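Local coordinates for protein Lpg2148(MvcA) (PDB 6K11) that probably acts as a deamidase-type deubiquitinase, a Legionella effector that regulates the host ubiquitin-conjugating enzyme UBE2N, at residues Val26-Gly32 against Tyr365-Ala369; Ile53-Val57 against Met373-Glu378; Leu99-Gly103 against Ile282-Ala286; Thr113-Thr118 against Thr241-Arg247; Phe124-Asp130 against Gln323-Phe329. All coordinates share one frame; numbering follows the deposited sequence.

Interaction 1. Residues Val26-Gly32 against Tyr365-Ala369; sequences VPAEVLG and YRNRA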
# COMPACT_ATOMS: atom_id res chain seq x y z
N VAL A 26 -5.54 14.64 13.75
CA VAL A 26 -5.59 13.91 15.02
C VAL A 26 -4.89 14.75 16.10
O VAL A 26 -3.75 15.17 15.88
CB VAL A 26 -4.93 12.54 14.89
CG1 VAL A 26 -4.89 11.81 16.24
CG2 VAL A 26 -5.67 11.70 13.87
N PRO A 27 -5.52 15.01 17.25
CA PRO A 27 -4.83 15.78 18.28
C PRO A 27 -3.55 15.07 18.69
O PRO A 27 -3.49 13.84 18.70
CB PRO A 27 -5.85 15.86 19.43
CG PRO A 27 -7.21 15.63 18.74
CD PRO A 27 -6.89 14.62 17.66
N ALA A 28 -2.51 15.86 18.97
CA ALA A 28 -1.19 15.28 19.25
C ALA A 28 -1.24 14.34 20.45
O ALA A 28 -0.58 13.29 20.46
CB ALA A 28 -0.17 16.38 19.49
N GLU A 29 -2.00 14.71 21.49
CA GLU A 29 -2.06 13.84 22.66
C GLU A 29 -2.68 12.50 22.30
O GLU A 29 -2.25 11.45 22.82
CB GLU A 29 -2.82 14.50 23.81
CG GLU A 29 -2.69 13.72 25.14
CD GLU A 29 -3.43 14.39 26.31
OE1 GLU A 29 -4.66 14.31 26.37
OE2 GLU A 29 -2.76 14.98 27.19
N VAL A 30 -3.68 12.50 21.42
CA VAL A 30 -4.33 11.25 21.01
C VAL A 30 -3.36 10.38 20.22
O VAL A 30 -3.24 9.17 20.44
CB VAL A 30 -5.60 11.57 20.20
CG1 VAL A 30 -6.24 10.31 19.63
CG2 VAL A 30 -6.60 12.34 21.06
N LEU A 31 -2.65 11.00 19.27
CA LEU A 31 -1.63 10.28 18.50
C LEU A 31 -0.57 9.69 19.42
O LEU A 31 -0.18 8.51 19.27
CB LEU A 31 -0.99 11.23 17.48
CG LEU A 31 0.20 10.62 16.73
CD1 LEU A 31 -0.32 9.47 15.88
CD2 LEU A 31 0.90 11.65 15.84
N GLY A 32 -0.07 10.49 20.36
CA GLY A 32 0.95 10.01 21.27
C GLY A 32 0.47 8.85 22.14
O GLY A 32 1.20 7.87 22.33
N TYR A 365 3.59 20.10 17.41
CA TYR A 365 2.79 18.88 17.32
C TYR A 365 3.62 17.65 17.65
O TYR A 365 3.19 16.77 18.41
CB TYR A 365 2.19 18.78 15.92
CG TYR A 365 1.25 17.63 15.70
CD1 TYR A 365 -0.10 17.74 16.06
CD2 TYR A 365 1.68 16.46 15.09
CE1 TYR A 365 -0.97 16.68 15.85
CE2 TYR A 365 0.82 15.42 14.86
CZ TYR A 365 -0.51 15.53 15.24
OH TYR A 365 -1.34 14.47 15.02
N ARG A 366 4.81 17.54 17.04
CA ARG A 366 5.70 16.42 17.32
C ARG A 366 6.08 16.36 18.79
O ARG A 366 6.12 15.28 19.38
CB ARG A 366 6.98 16.53 16.48
CG ARG A 366 6.83 16.19 15.02
CD ARG A 366 8.07 16.73 14.28
NE ARG A 366 8.17 16.14 12.96
CZ ARG A 366 9.08 16.48 12.05
NH1 ARG A 366 9.99 17.41 12.31
NH2 ARG A 366 9.07 15.86 10.87
N ASN A 367 6.41 17.51 19.38
CA ASN A 367 6.86 17.51 20.77
C ASN A 367 5.73 17.09 21.72
O ASN A 367 5.97 16.37 22.70
CB ASN A 367 7.42 18.88 21.15
CG ASN A 367 8.72 19.22 20.39
OD1 ASN A 367 9.31 18.36 19.74
ND2 ASN A 367 9.15 20.46 20.46
N ARG A 368 4.50 17.51 21.42
CA ARG A 368 3.37 17.13 22.27
C ARG A 368 3.01 15.67 22.10
O ARG A 368 2.60 15.02 23.06
CB ARG A 368 2.16 18.03 21.98
CG ARG A 368 2.37 19.49 22.40
CD ARG A 368 1.43 20.46 21.67
NE ARG A 368 0.02 20.14 21.87
CZ ARG A 368 -0.98 20.90 21.42
NH1 ARG A 368 -0.70 22.02 20.75
NH2 ARG A 368 -2.24 20.55 21.64
N ALA A 369 3.17 15.10 20.89
CA ALA A 369 2.92 13.67 20.71
C ALA A 369 3.95 12.83 21.45
O ALA A 369 3.62 11.80 22.04
CB ALA A 369 2.91 13.31 19.22
O HOH W 1 -3.41 17.33 22.16

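Interaction 2. Residues Ile53-Val57 against Met373-Glu378; sequences IAKEV and MTEHLE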
# COMPACT_ATOMS: atom_id res chain seq x y z
N ILE A 53 11.18 1.66 27.52
CA ILE A 53 10.35 2.81 27.17
C ILE A 53 11.16 3.81 26.36
O ILE A 53 10.69 4.33 25.33
CB ILE A 53 9.75 3.44 28.44
CG1 ILE A 53 8.78 2.47 29.12
CG2 ILE A 53 9.06 4.77 28.10
CD1 ILE A 53 8.41 2.87 30.55
N ALA A 54 12.38 4.11 26.80
CA ALA A 54 13.23 5.03 26.05
C ALA A 54 13.47 4.52 24.63
O ALA A 54 13.46 5.29 23.66
CB ALA A 54 14.56 5.24 26.77
N LYS A 55 13.64 3.20 24.50
CA LYS A 55 13.85 2.58 23.19
C LYS A 55 12.63 2.73 22.30
O LYS A 55 12.74 3.11 21.12
CB LYS A 55 14.20 1.10 23.39
CG LYS A 55 14.39 0.31 22.09
CD LYS A 55 14.28 -1.19 22.34
CE LYS A 55 14.62 -1.99 21.08
NZ LYS A 55 14.52 -3.46 21.29
N GLU A 56 11.44 2.44 22.84
CA GLU A 56 10.24 2.52 22.02
C GLU A 56 9.92 3.95 21.63
O GLU A 56 9.46 4.21 20.51
CB GLU A 56 9.05 1.90 22.75
CG GLU A 56 9.15 0.39 22.90
CD GLU A 56 9.10 -0.32 21.57
OE1 GLU A 56 8.50 0.22 20.61
OE2 GLU A 56 9.66 -1.44 21.48
N VAL A 57 10.16 4.90 22.53
CA VAL A 57 9.90 6.30 22.21
C VAL A 57 10.83 6.77 21.10
O VAL A 57 10.41 7.44 20.15
CB VAL A 57 10.01 7.17 23.48
CG1 VAL A 57 9.95 8.64 23.12
CG2 VAL A 57 8.87 6.80 24.47
N MET A 373 3.09 10.28 24.42
CA MET A 373 3.52 8.89 24.32
C MET A 373 4.32 8.47 25.55
O MET A 373 4.07 7.40 26.14
CB MET A 373 4.36 8.69 23.04
CG MET A 373 4.82 7.25 22.81
SD MET A 373 5.91 6.98 21.37
CE MET A 373 6.36 5.26 21.64
N THR A 374 5.27 9.31 25.98
CA THR A 374 6.14 8.95 27.09
C THR A 374 5.36 8.85 28.40
O THR A 374 5.50 7.89 29.16
CB THR A 374 7.27 9.97 27.23
OG1 THR A 374 7.98 10.07 25.99
CG2 THR A 374 8.23 9.55 28.33
N GLU A 375 4.51 9.85 28.67
CA GLU A 375 3.74 9.83 29.90
C GLU A 375 2.75 8.66 29.92
O GLU A 375 2.57 8.00 30.95
CB GLU A 375 3.04 11.18 30.09
CG GLU A 375 4.04 12.33 30.23
CD GLU A 375 3.40 13.69 30.53
OE1 GLU A 375 4.11 14.57 31.08
OE2 GLU A 375 2.20 13.88 30.20
N HIS A 376 2.14 8.36 28.77
CA HIS A 376 1.19 7.25 28.71
C HIS A 376 1.89 5.91 28.93
O HIS A 376 1.38 5.03 29.63
CB HIS A 376 0.44 7.27 27.37
CG HIS A 376 -0.86 6.53 27.38
ND1 HIS A 376 -1.79 6.66 28.40
CD2 HIS A 376 -1.39 5.64 26.51
CE1 HIS A 376 -2.84 5.89 28.14
NE2 HIS A 376 -2.62 5.26 27.00
N LEU A 377 3.08 5.75 28.34
CA LEU A 377 3.84 4.52 28.55
C LEU A 377 4.27 4.38 30.01
O LEU A 377 4.16 3.29 30.59
CB LEU A 377 5.06 4.53 27.62
CG LEU A 377 5.44 3.30 26.81
CD1 LEU A 377 4.23 2.57 26.26
CD2 LEU A 377 6.36 3.75 25.68
N GLU A 378 4.75 5.46 30.61
CA GLU A 378 5.18 5.39 32.00
C GLU A 378 4.00 5.11 32.92
O GLU A 378 4.12 4.36 33.89
CB GLU A 378 5.88 6.68 32.40
CG GLU A 378 7.24 6.88 31.74
CD GLU A 378 7.78 8.28 31.96
OE1 GLU A 378 6.98 9.14 32.38
OE2 GLU A 378 8.98 8.52 31.73

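Interaction 3. Residues Leu99-Gly103 against Ile282-Ala286; sequences LSADG and IEKLA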
# COMPACT_ATOMS: atom_id res chain seq x y z
N LEU A 99 -8.75 -2.05 -14.64
CA LEU A 99 -8.52 -1.23 -15.82
C LEU A 99 -8.48 -2.13 -17.05
O LEU A 99 -7.77 -3.14 -17.07
CB LEU A 99 -7.20 -0.45 -15.69
CG LEU A 99 -6.89 0.59 -16.77
CD1 LEU A 99 -7.91 1.72 -16.76
CD2 LEU A 99 -5.46 1.15 -16.62
N SER A 100 -9.27 -1.79 -18.07
CA SER A 100 -9.27 -2.54 -19.31
C SER A 100 -7.88 -2.52 -19.96
O SER A 100 -7.01 -1.71 -19.61
CB SER A 100 -10.31 -1.97 -20.28
OG SER A 100 -9.73 -0.98 -21.11
N ALA A 101 -7.69 -3.41 -20.93
CA ALA A 101 -6.35 -3.64 -21.47
C ALA A 101 -5.77 -2.40 -22.12
O ALA A 101 -4.54 -2.23 -22.14
CB ALA A 101 -6.37 -4.80 -22.46
N ASP A 102 -6.62 -1.51 -22.65
CA ASP A 102 -6.17 -0.24 -23.20
C ASP A 102 -6.52 0.95 -22.31
O ASP A 102 -6.22 2.09 -22.68
CB ASP A 102 -6.80 -0.02 -24.58
CG ASP A 102 -6.31 -1.01 -25.62
OD1 ASP A 102 -5.08 -1.27 -25.66
OD2 ASP A 102 -7.15 -1.53 -26.39
N GLY A 103 -7.15 0.72 -21.17
CA GLY A 103 -7.66 1.79 -20.35
C GLY A 103 -8.97 2.38 -20.82
O GLY A 103 -9.39 3.41 -20.27
N ILE A 282 -3.26 7.36 -18.47
CA ILE A 282 -4.02 6.11 -18.41
C ILE A 282 -3.40 5.07 -19.33
O ILE A 282 -3.30 3.88 -18.99
CB ILE A 282 -5.50 6.36 -18.75
CG1 ILE A 282 -6.18 7.17 -17.65
CG2 ILE A 282 -6.23 5.03 -18.92
CD1 ILE A 282 -7.60 7.57 -17.98
N GLU A 283 -2.96 5.49 -20.52
CA GLU A 283 -2.38 4.54 -21.46
C GLU A 283 -1.16 3.86 -20.86
O GLU A 283 -0.99 2.65 -21.00
CB GLU A 283 -2.03 5.24 -22.77
CG GLU A 283 -3.27 5.59 -23.60
CD GLU A 283 -2.96 6.57 -24.70
OE1 GLU A 283 -1.77 6.66 -25.09
OE2 GLU A 283 -3.90 7.25 -25.17
N LYS A 284 -0.32 4.63 -20.16
CA LYS A 284 0.87 4.04 -19.55
C LYS A 284 0.50 3.12 -18.39
O LYS A 284 1.19 2.12 -18.16
CB LYS A 284 1.81 5.15 -19.09
CG LYS A 284 2.68 5.73 -20.21
CD LYS A 284 3.98 6.30 -19.64
CE LYS A 284 5.03 6.50 -20.72
NZ LYS A 284 6.16 7.36 -20.23
N LEU A 285 -0.56 3.44 -17.65
CA LEU A 285 -1.05 2.53 -16.62
C LEU A 285 -1.48 1.21 -17.23
O LEU A 285 -1.19 0.13 -16.69
CB LEU A 285 -2.23 3.15 -15.86
CG LEU A 285 -1.94 4.22 -14.81
CD1 LEU A 285 -3.24 4.63 -14.09
CD2 LEU A 285 -0.89 3.75 -13.83
N ALA A 286 -2.19 1.26 -18.35
CA ALA A 286 -2.58 0.02 -19.03
C ALA A 286 -1.36 -0.80 -19.43
O ALA A 286 -1.36 -2.03 -19.30
CB ALA A 286 -3.46 0.34 -20.24
O HOH W 2 -3.76 -3.33 -19.17

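Interaction 4. Residues Thr113-Thr118 against Thr241-Arg247; sequences TAPSST and TLGESPR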
# COMPACT_ATOMS: atom_id res chain seq x y z
N THR A 113 -18.35 12.66 -19.05
CA THR A 113 -18.57 13.61 -17.97
C THR A 113 -18.20 15.01 -18.43
O THR A 113 -17.15 15.20 -19.06
CB THR A 113 -17.77 13.24 -16.71
OG1 THR A 113 -16.38 13.09 -17.06
CG2 THR A 113 -18.27 11.92 -16.13
N ALA A 114 -19.05 15.98 -18.13
CA ALA A 114 -18.84 17.35 -18.58
C ALA A 114 -17.67 17.97 -17.84
O ALA A 114 -17.78 18.20 -16.63
CB ALA A 114 -20.11 18.18 -18.36
N PRO A 115 -16.56 18.28 -18.52
CA PRO A 115 -15.38 18.82 -17.80
C PRO A 115 -15.66 20.11 -17.05
O PRO A 115 -15.03 20.37 -16.02
CB PRO A 115 -14.35 19.04 -18.92
CG PRO A 115 -15.15 19.05 -20.19
CD PRO A 115 -16.31 18.14 -19.96
N SER A 116 -16.60 20.92 -17.53
CA SER A 116 -16.94 22.17 -16.86
C SER A 116 -17.93 21.97 -15.72
O SER A 116 -18.10 22.87 -14.89
CB SER A 116 -17.51 23.15 -17.88
OG SER A 116 -18.29 22.46 -18.84
N SER A 117 -18.56 20.80 -15.63
CA SER A 117 -19.67 20.60 -14.72
C SER A 117 -19.39 19.59 -13.61
O SER A 117 -20.30 19.31 -12.81
CB SER A 117 -20.91 20.18 -15.50
OG SER A 117 -22.06 20.18 -14.67
N THR A 118 -18.19 19.03 -13.53
CA THR A 118 -17.96 17.94 -12.59
C THR A 118 -16.55 17.99 -12.01
O THR A 118 -15.60 18.46 -12.64
CB THR A 118 -18.21 16.58 -13.27
OG1 THR A 118 -18.30 15.55 -12.28
CG2 THR A 118 -17.09 16.24 -14.24
N THR A 241 -13.35 22.43 -15.07
CA THR A 241 -12.75 23.50 -15.86
C THR A 241 -13.62 24.75 -15.82
O THR A 241 -14.82 24.69 -15.53
CB THR A 241 -12.54 23.06 -17.31
OG1 THR A 241 -13.79 22.61 -17.85
CG2 THR A 241 -11.52 21.93 -17.39
N LEU A 242 -13.00 25.89 -16.11
CA LEU A 242 -13.70 27.13 -16.37
C LEU A 242 -13.78 27.33 -17.88
O LEU A 242 -12.78 27.17 -18.58
CB LEU A 242 -12.98 28.33 -15.74
CG LEU A 242 -13.16 28.61 -14.25
CD1 LEU A 242 -12.32 29.82 -13.86
CD2 LEU A 242 -14.63 28.84 -13.90
N GLY A 243 -14.98 27.66 -18.37
CA GLY A 243 -15.13 27.97 -19.78
C GLY A 243 -14.68 26.81 -20.66
O GLY A 243 -15.06 25.65 -20.44
N GLU A 244 -13.85 27.13 -21.65
CA GLU A 244 -13.38 26.16 -22.63
C GLU A 244 -11.99 25.62 -22.30
O GLU A 244 -11.32 25.06 -23.18
CB GLU A 244 -13.38 26.78 -24.03
CG GLU A 244 -14.76 27.20 -24.52
CD GLU A 244 -15.76 26.06 -24.45
OE1 GLU A 244 -15.55 25.04 -25.13
OE2 GLU A 244 -16.76 26.19 -23.70
N SER A 245 -11.55 25.76 -21.05
CA SER A 245 -10.18 25.43 -20.70
C SER A 245 -9.96 23.92 -20.71
O SER A 245 -10.88 23.15 -20.43
CB SER A 245 -9.84 26.00 -19.33
OG SER A 245 -9.92 27.42 -19.34
N PRO A 246 -8.75 23.47 -21.04
CA PRO A 246 -8.50 22.02 -21.12
C PRO A 246 -8.55 21.36 -19.75
O PRO A 246 -8.13 21.93 -18.74
CB PRO A 246 -7.10 21.93 -21.74
CG PRO A 246 -6.44 23.23 -21.37
CD PRO A 246 -7.55 24.25 -21.39
N ARG A 247 -9.08 20.14 -19.73
CA ARG A 247 -9.19 19.39 -18.48
C ARG A 247 -7.81 18.95 -18.00
O ARG A 247 -6.96 18.54 -18.81
CB ARG A 247 -10.12 18.20 -18.69
CG ARG A 247 -9.95 17.07 -17.70
CD ARG A 247 -10.98 15.99 -17.99
NE ARG A 247 -12.24 16.24 -17.28
CZ ARG A 247 -13.34 15.51 -17.45
NH1 ARG A 247 -13.35 14.50 -18.31
NH2 ARG A 247 -14.43 15.80 -16.76
O HOH W 3 -12.80 18.71 -15.70
O HOH W 4 -13.89 16.56 -13.80

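Interaction 5. Residues Phe124-Asp130 against Gln323-Phe329; sequences FEIDRED and QPLRVKF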
# COMPACT_ATOMS: atom_id res chain seq x y z
N PHE A 124 -6.77 4.65 -7.11
CA PHE A 124 -6.16 3.53 -7.80
C PHE A 124 -5.48 2.59 -6.81
O PHE A 124 -4.94 3.03 -5.79
CB PHE A 124 -5.09 3.96 -8.80
CG PHE A 124 -5.61 4.73 -9.96
CD1 PHE A 124 -5.77 6.10 -9.88
CD2 PHE A 124 -5.92 4.08 -11.15
CE1 PHE A 124 -6.25 6.83 -10.97
CE2 PHE A 124 -6.40 4.79 -12.24
CZ PHE A 124 -6.55 6.17 -12.14
N GLU A 125 -5.47 1.31 -7.15
CA GLU A 125 -4.72 0.30 -6.41
C GLU A 125 -3.92 -0.53 -7.41
O GLU A 125 -4.47 -0.98 -8.42
CB GLU A 125 -5.65 -0.58 -5.58
CG GLU A 125 -4.93 -1.59 -4.69
CD GLU A 125 -4.40 -0.97 -3.40
OE1 GLU A 125 -4.88 0.12 -3.00
OE2 GLU A 125 -3.50 -1.60 -2.78
N ILE A 126 -2.63 -0.70 -7.15
CA ILE A 126 -1.77 -1.54 -7.97
C ILE A 126 -1.45 -2.78 -7.16
O ILE A 126 -0.96 -2.68 -6.04
CB ILE A 126 -0.47 -0.83 -8.38
CG1 ILE A 126 -0.74 0.60 -8.88
CG2 ILE A 126 0.31 -1.66 -9.41
CD1 ILE A 126 -1.28 0.66 -10.26
N ASP A 127 -1.74 -3.95 -7.74
CA ASP A 127 -1.44 -5.24 -7.13
C ASP A 127 -0.31 -5.92 -7.89
O ASP A 127 -0.19 -5.76 -9.11
CB ASP A 127 -2.66 -6.17 -7.14
CG ASP A 127 -3.80 -5.66 -6.29
OD1 ASP A 127 -3.51 -4.97 -5.29
OD2 ASP A 127 -4.97 -5.95 -6.63
N ARG A 128 0.49 -6.70 -7.17
CA ARG A 128 1.47 -7.56 -7.82
C ARG A 128 1.09 -9.01 -7.58
O ARG A 128 0.50 -9.35 -6.55
CB ARG A 128 2.87 -7.30 -7.30
CG ARG A 128 3.03 -7.56 -5.83
CD ARG A 128 4.41 -7.11 -5.38
NE ARG A 128 4.83 -7.80 -4.18
CZ ARG A 128 4.60 -7.36 -2.95
NH1 ARG A 128 3.94 -6.22 -2.76
NH2 ARG A 128 5.04 -8.06 -1.92
N GLU A 129 1.42 -9.87 -8.54
CA GLU A 129 1.10 -11.29 -8.46
C GLU A 129 2.26 -12.02 -7.82
O GLU A 129 3.38 -12.02 -8.35
CB GLU A 129 0.79 -11.85 -9.85
CG GLU A 129 0.06 -13.19 -9.81
CD GLU A 129 -0.06 -13.81 -11.18
OE1 GLU A 129 0.84 -13.57 -12.01
OE2 GLU A 129 -1.06 -14.53 -11.44
N ASP A 130 2.01 -12.64 -6.67
CA ASP A 130 3.06 -13.15 -5.80
C ASP A 130 2.70 -14.55 -5.31
O ASP A 130 2.47 -14.77 -4.12
CB ASP A 130 3.26 -12.19 -4.62
CG ASP A 130 4.46 -12.54 -3.77
OD1 ASP A 130 5.47 -13.01 -4.33
OD2 ASP A 130 4.38 -12.34 -2.54
N GLN A 323 7.52 -8.92 -11.21
CA GLN A 323 6.29 -9.69 -11.15
C GLN A 323 5.17 -8.97 -11.89
O GLN A 323 5.14 -7.73 -11.95
CB GLN A 323 5.85 -9.93 -9.70
CG GLN A 323 6.90 -10.61 -8.83
CD GLN A 323 6.43 -10.70 -7.38
OE1 GLN A 323 5.97 -9.71 -6.80
NE2 GLN A 323 6.54 -11.89 -6.80
N PRO A 324 4.22 -9.72 -12.46
CA PRO A 324 3.06 -9.09 -13.10
C PRO A 324 2.35 -8.14 -12.14
O PRO A 324 2.27 -8.39 -10.94
CB PRO A 324 2.16 -10.29 -13.45
CG PRO A 324 3.10 -11.45 -13.57
CD PRO A 324 4.18 -11.19 -12.56
N LEU A 325 1.84 -7.04 -12.71
CA LEU A 325 1.07 -6.06 -11.98
C LEU A 325 -0.29 -5.89 -12.65
O LEU A 325 -0.44 -6.15 -13.85
CB LEU A 325 1.78 -4.69 -11.93
CG LEU A 325 3.21 -4.63 -11.41
CD1 LEU A 325 3.82 -3.23 -11.66
CD2 LEU A 325 3.26 -4.99 -9.94
N ARG A 326 -1.26 -5.44 -11.87
CA ARG A 326 -2.57 -5.09 -12.40
C ARG A 326 -3.04 -3.81 -11.74
O ARG A 326 -2.68 -3.51 -10.60
CB ARG A 326 -3.60 -6.20 -12.18
CG ARG A 326 -3.93 -6.46 -10.74
CD ARG A 326 -5.14 -7.38 -10.64
NE ARG A 326 -5.54 -7.57 -9.26
CZ ARG A 326 -6.20 -8.63 -8.81
NH1 ARG A 326 -6.54 -9.61 -9.65
NH2 ARG A 326 -6.52 -8.71 -7.53
N VAL A 327 -3.85 -3.05 -12.47
CA VAL A 327 -4.33 -1.74 -12.05
C VAL A 327 -5.85 -1.82 -11.92
O VAL A 327 -6.52 -2.28 -12.85
CB VAL A 327 -3.93 -0.64 -13.05
CG1 VAL A 327 -4.31 0.73 -12.52
CG2 VAL A 327 -2.44 -0.72 -13.39
N LYS A 328 -6.37 -1.36 -10.79
CA LYS A 328 -7.80 -1.26 -10.57
C LYS A 328 -8.10 0.12 -10.01
O LYS A 328 -7.23 0.77 -9.43
CB LYS A 328 -8.34 -2.35 -9.63
CG LYS A 328 -7.57 -2.53 -8.35
CD LYS A 328 -7.88 -3.87 -7.63
CE LYS A 328 -7.38 -3.80 -6.18
NZ LYS A 328 -7.24 -5.10 -5.49
N PHE A 329 -9.35 0.56 -10.19
CA PHE A 329 -9.72 1.93 -9.89
C PHE A 329 -11.18 1.99 -9.47
O PHE A 329 -11.98 1.11 -9.77
CB PHE A 329 -9.51 2.85 -11.10
CG PHE A 329 -10.49 2.61 -12.21
CD1 PHE A 329 -11.70 3.30 -12.25
CD2 PHE A 329 -10.23 1.66 -13.18
CE1 PHE A 329 -12.62 3.06 -13.26
CE2 PHE A 329 -11.15 1.41 -14.20
CZ PHE A 329 -12.35 2.11 -14.23

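Interaction 1. Residues Val26-Gly32 against Tyr365-Ala369
Tyr365 meets Val26, Ala28 and Leu31 where two helices cross at close range. The start of helix 28-39 packs on helix 358-381, with the short axes 8.1 Å apart and crossing at -47°. Pro27 takes the N-cap position of the first helix. Small residues allow the approach: Ala28 and Gly32 face Ala369, whose CA makes a CA-H...O contact to Ala28 O at 3.5 Å. The Tyr365 ring extends from its helix with CG anti to the backbone N (chi1 -175°), and this carries the phenol across to the loop before helix 28-39. Tyr365 OH donates to Val26 O at 2.7 Å. Val26 O lies near the plane of the ring, at its edge, and the hydroxyl sits 26° out of the Val26 carbonyl plane. Ala28 CB covers one ring face in a CH-pi contact, 4.1 Å from the centroid. Leu31 runs crosswise to the tyrosine and brings CD2 to 3.9 Å from Tyr365 CE2. The ring is thus held by a bond at its hydroxyl, a methyl over one face and Leu31 CD2 near the hydroxyl end. Arg368 lies at the border. Its CB touches Ala28 CB, while its guanidinium bonds to Asn364 and reaches a water on Glu29 N only weakly. At the far end of the contact, Gly32 CA sits 3.3 Å from Ala369 O in a second CA-H...O contact.

Interaction 2. Residues Ile53-Val57 against Met373-Glu378
Glu378 meets Ile53 and Glu56 meets Met373 through aliphatic carbons, and neither flat carboxylate uses a face or an edge here. Glu378 CG lies 4.3 Å from Ile53 CD1, and Glu56 CB approaches the Met373 methyl. The Glu56 carboxylate turns off toward Ser39, to which OE1 makes a weak hydrogen bond. The centre of the contact is apolar. Leu377 CD2 reaches both Ile53 CG2, at 3.8 Å, and Val57 CG2, at 4.1 Å. The Leu377 and Ile53 side chains run antiparallel alongside each other. Met373 is fully extended from CA to CE. Met373 CE therefore spans the gap and ends over the partner backbone, 3.5 Å from Glu56 O and 3.7 Å from Val57 CA. Thr374 stands nearly perpendicular to Val57. Thr374 OG1 lies 3.7 Å from Val57 CG2 but has its hydrogen bond in its own helix, to Lys370 O. The short axes are 10.4 Å apart at 146°, so the two segments, on helices 49-64 and 358-381, run roughly antiparallel. Helix 28-39 closes the group: Met373 also packs on Gln35 and Ser39, and Leu377 on Ala36.

Interaction 3. Residues Leu99-Gly103 against Ile282-Ala286
Leu99 and Ala286 carry the apolar part of this contact between a turn and a helix. With chi1 at -173°, Leu99 swings its CG away from its own backbone N and sets CD2 on the helix backbone, 3.7 Å from Ala286 N. Leu99 CD2 also touches Leu285 CB at 3.9 Å, the two leucines crossing at about a right angle. The other methyl, CD1, lies more loosely against Ile282 CG2. A second group of contacts pairs helix side chains with the turn backbone. Ala286 CB points into the turn and meets Ala101 O at 3.4 Å and Asp102 C at 3.7 Å. Ile282 CG2 packs on bare backbone at Gly103, 3.8 Å from its CA. Polar linkage across the contact runs through one water, which donates to Ala286 O at 2.7 Å and, over a longer distance, to Ala101 O. Within the turn, Gly103 N donates to Ser100 O at 2.9 Å. Leu99 and Ile282 also share Leu106 of helix 104-111 as a packing partner. The arrangement is a strand-turn-helix junction: a type I beta turn from Ser100 to Gly103 joins strand 97-98 to helix 104-111, with Gly103 as the N-cap, and packs against helix 278-288.

Interaction 4. Residues Thr113-Thr118 against Thr241-Arg247
Arg247 lies against Pro115 in the tighter half of this contact between two surface loops. The arginine chain bends at its third torsion (chi3 -88°), which turns the guanidinium beside the proline. Pro115 CB sits over one guanidinium face, 3.6 Å above the plane and offset toward the rim. Arg247 NH2 comes within 3.3 Å of Pro115 CA. A water in the guanidinium plane accepts from Arg247 NE at 3.0 Å and lies beside Pro115 O. Thr113 OG1 is at the guanidinium edge and accepts a weak bond from Arg247 NH2 at 3.4 Å. Thr118 CG2 also lies near the guanidinium plane, beyond Arg247 NH2. Stronger support comes from outside, since Arg247 NH1 and Thr113 OG1 both bond to Leu110 O. One firm backbone bond joins the loops: Thr241 N donates to Pro115 O at 2.8 Å, with an angle of 167° at the hydrogen. The solvent side is looser. Ser116 and Gly243 are exposed there, and Ser116 CB is 3.8 Å from Thr241 OG1 and 4.3 Å from Gly243 O, beside the type II' turn of Leu242 to Ser245. The chemistry implies that this arginine is held by neutral oxygens, chiefly a backbone carbonyl and water, and not by a carboxylate of either loop.

Interaction 5. Residues Phe124-Asp130 against Gln323-Phe329
Asp127, Gln323 and Lys328 have the most surface buried where these two antiparallel strands pair. Asp127 OD2 takes three donors. Lys328 NZ meets Asp127 OD2 at 2.7 Å on the syn lone pair. Arg326 NE meets Asp127 OD2 at 3.1 Å on the anti lone pair. Arg326 NH2 comes from the same anti side, out of the carboxylate plane. OD2 lies in the guanidinium plane, but the carboxylate is turned 58° from that plane. The result is a salt-bridge network on one side of the sheet. Lys328 starts with CG between its backbone N and carbonyl carbon (chi1 49°) and then runs extended across the neighbouring strand. It passes alongside Glu125, with Lys328 CE 3.6 Å from Glu125 CG. Arg326 also makes a cation-pi contact with Trp228. Gln323 meets the end of the pair, beyond the last bridge. Gln323 NE2 donates to Asp130 OD1 at 2.9 Å, from 36° above the carboxylate plane. Gln323 OE1 lies at the edge of the Arg128 guanidinium, whose plane is nearly parallel to the Gln323 amide. The face with Phe124, Ile126, Leu325 and Val327 is largely apolar, with Arg128 toward its end. Ile126 CD1 packs on Val327 CG2 at 3.6 Å. Phe329 CB meets Phe124 CD2, while the Phe124 ring stacks with Phe234. This is a regular antiparallel ladder inside a five-stranded sheet, with strand 228-238 on the far side of strand 120-129.

Four of the five contacts form two touching pairs. Interactions 1 and 2 share helix 358-381 and touch, with Gly32 O 3.3 Å from Met373 CB; their centres are 13 Å apart. Together they tie helices 28-39 and 49-64 to the C-terminal helix. Interactions 3 and 5 also touch, with centres 12 Å apart. Leu99 N bonds to Val327 O, and Leu285 CD1 packs on Phe124 CE2 at 3.7 Å, so the helix of interaction 3 lies on the face that carries Phe124 and Val327. Interaction 4 is separate, its nearest atoms about 9 Å from interaction 3. Interaction 1 is about 20 Å from interaction 5 at the nearest atoms.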